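Local coordinates for protein Lys-gingipain W83 (Porphyromonas gingivalis, PDB 6I9A) that cleaves proteins after lysine as the secreted cysteine-protease catalytic subunit of Lys-gingipain from a periodontal pathogen, possibly a virulence factor, here held by an inhibitor, at residues A[33-38]-A[362-367]. Sequence-based numbering, arbitrary orientation.
Sequences TWKAQK and DGSVMP
Lys-35 reaches from helix 25-37 to the turn from Asp-362 to Val-365 and meets it with the end of its side chain alone: its CA lies 9.3 Å from CA of Ser-364. The chain bends at chi2 (-53°) and then runs extended, which carries the ammonium group to the carboxylate of Asp-362, whose side chain comes from the opposite direction. NZ stands 2.7 Å from Asp-362 OD2 in a salt bridge, on the syn side and 21° out of the carboxylate plane, and donates to Ser-364 OG at 2.9 Å.

The acceptors are themselves fixed. Asp-362 OD1 takes the hydroxyl of Ser-364 OG (2.7 Å) on its syn side and Ser-364 N (2.9 Å) on its anti side, the latter closing an Asx turn. Trp-31 NE1 also bonds OD2, and Glu-140 of helix 126-141 gives Lys-35 a second salt bridge; this carboxylate pair should favour a charged lysine.

The tight part is the buried ammonium, carboxylate and hydroxyl cluster; the looser side is bridged by water. One water, its O 2.9 Å from Lys-38 NZ, accepts from both lysines and donates to Ser-364 O, so Lys-38 joins indirectly. Only 124 Å² is buried in all.

Away from the active site and metal sites, the contact ties the four-stranded parallel sheet's helical layer to the loop leaving edge strand 357-361 of the six-stranded sheet: a buried salt bridge onto a type I turn that begins with an Asx turn, joining the two α/β units of the C25 catalytic domain.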
loop_
_atom_site.group_PDB
_atom_site.type_symbol
_atom_site.label_atom_id
_atom_site.label_comp_id
_atom_site.label_asym_id
_atom_site.label_seq_id
_atom_site.Cartn_x
_atom_site.Cartn_y
_atom_site.Cartn_z
ATOM N N THR A 33 -10.275 1.380 -14.557
ATOM C CA THR A 33 -9.963 0.702 -15.828
ATOM C C THR A 33 -8.684 -0.111 -15.676
ATOM O O THR A 33 -8.615 -1.284 -16.028
ATOM C CB THR A 33 -9.862 1.697 -16.962
ATOM O OG1 THR A 33 -11.151 2.299 -17.147
ATOM C CG2 THR A 33 -9.362 1.069 -18.259
ATOM N N TRP A 34 -7.622 0.537 -15.158
ATOM C CA TRP A 34 -6.329 -0.149 -14.975
ATOM C C TRP A 34 -6.415 -1.288 -13.965
ATOM O O TRP A 34 -5.872 -2.359 -14.200
ATOM C CB TRP A 34 -5.258 0.861 -14.602
ATOM C CG TRP A 34 -3.983 0.265 -14.096
ATOM C CD1 TRP A 34 -3.462 0.466 -12.847
ATOM C CD2 TRP A 34 -3.107 -0.669 -14.748
ATOM N NE1 TRP A 34 -2.280 -0.203 -12.709
ATOM C CE2 TRP A 34 -2.040 -0.924 -13.855
ATOM C CE3 TRP A 34 -3.094 -1.288 -16.022
ATOM C CZ2 TRP A 34 -0.996 -1.790 -14.176
ATOM C CZ3 TRP A 34 -2.063 -2.158 -16.318
ATOM C CH2 TRP A 34 -1.022 -2.390 -15.421
ATOM N N LYS A 35 -7.115 -1.082 -12.821
ATOM C CA LYS A 35 -7.221 -2.166 -11.851
ATOM C C LYS A 35 -7.931 -3.376 -12.461
ATOM O O LYS A 35 -7.521 -4.503 -12.248
ATOM C CB LYS A 35 -7.944 -1.702 -10.584
ATOM C CG LYS A 35 -7.172 -0.628 -9.789
ATOM C CD LYS A 35 -5.698 -0.994 -9.441
ATOM C CE LYS A 35 -5.148 0.065 -8.527
ATOM N NZ LYS A 35 -3.766 -0.208 -8.080
ATOM N N ALA A 36 -8.986 -3.143 -13.296
ATOM C CA ALA A 36 -9.655 -4.296 -13.964
ATOM C C ALA A 36 -8.676 -4.940 -14.942
ATOM O O ALA A 36 -8.546 -6.172 -14.993
ATOM C CB ALA A 36 -10.892 -3.825 -14.713
ATOM N N GLN A 37 -7.937 -4.118 -15.710
ATOM C CA GLN A 37 -7.000 -4.661 -16.688
ATOM C C GLN A 37 -5.925 -5.537 -16.056
ATOM O O GLN A 37 -5.491 -6.536 -16.655
ATOM C CB GLN A 37 -6.343 -3.517 -17.481
ATOM C CG GLN A 37 -7.321 -2.888 -18.450
ATOM C CD GLN A 37 -6.799 -1.609 -19.051
ATOM O OE1 GLN A 37 -5.930 -0.937 -18.497
ATOM N NE2 GLN A 37 -7.343 -1.246 -20.225
ATOM N N LYS A 38 -5.465 -5.170 -14.850
ATOM C CA LYS A 38 -4.426 -5.964 -14.214
ATOM C C LYS A 38 -5.008 -7.134 -13.393
ATOM O O LYS A 38 -4.256 -7.862 -12.751
ATOM C CB LYS A 38 -3.492 -5.096 -13.360
ATOM C CG LYS A 38 -4.140 -4.601 -12.049
ATOM C CD LYS A 38 -3.416 -3.382 -11.440
ATOM C CE LYS A 38 -1.936 -3.606 -11.156
ATOM N NZ LYS A 38 -1.685 -4.625 -10.079
ATOM N N ASP A 362 -2.740 4.724 -2.650
ATOM C CA ASP A 362 -3.170 3.413 -3.126
ATOM C C ASP A 362 -2.401 2.281 -2.463
ATOM O O ASP A 362 -1.254 1.953 -2.805
ATOM C CB ASP A 362 -3.014 3.376 -4.650
ATOM C CG ASP A 362 -3.577 2.105 -5.283
ATOM O OD1 ASP A 362 -3.950 1.174 -4.525
ATOM O OD2 ASP A 362 -3.686 2.065 -6.536
ATOM N N GLY A 363 -3.071 1.633 -1.515
ATOM C CA GLY A 363 -2.508 0.521 -0.771
ATOM C C GLY A 363 -2.391 -0.784 -1.535
ATOM O O GLY A 363 -1.711 -1.728 -1.102
ATOM N N SER A 364 -3.031 -0.846 -2.728
ATOM C CA SER A 364 -2.971 -2.054 -3.562
ATOM C C SER A 364 -1.757 -2.106 -4.465
ATOM O O SER A 364 -1.535 -3.111 -5.131
ATOM C CB SER A 364 -4.253 -2.238 -4.376
ATOM O OG SER A 364 -4.340 -1.310 -5.450
ATOM N N VAL A 365 -0.947 -1.036 -4.499
ATOM C CA VAL A 365 0.299 -1.054 -5.298
ATOM C C VAL A 365 1.230 -2.101 -4.702
ATOM O O VAL A 365 1.342 -2.253 -3.461
ATOM C CB VAL A 365 0.951 0.344 -5.272
ATOM C CG1 VAL A 365 2.364 0.312 -5.876
ATOM C CG2 VAL A 365 0.083 1.374 -5.992
ATOM N N MET A 366 1.965 -2.791 -5.560
ATOM C CA MET A 366 3.046 -3.685 -5.213
ATOM C C MET A 366 4.367 -2.939 -5.398
ATOM O O MET A 366 4.833 -2.783 -6.535
ATOM C CB MET A 366 3.054 -4.966 -6.065
ATOM C CG MET A 366 1.925 -5.883 -5.720
ATOM S SD MET A 366 2.324 -7.532 -6.278
ATOM C CE MET A 366 0.832 -8.396 -5.800
ATOM N N PRO A 367 4.999 -2.437 -4.351
ATOM C CA PRO A 367 6.224 -1.663 -4.558
ATOM C C PRO A 367 7.327 -2.540 -5.101
ATOM O O PRO A 367 7.552 -3.676 -4.667
ATOM C CB PRO A 367 6.582 -1.122 -3.152
ATOM C CG PRO A 367 5.245 -1.175 -2.403
ATOM C CD PRO A 367 4.604 -2.445 -2.924
HETATM O O HOH W 1 -2.389 -2.862 -7.868
#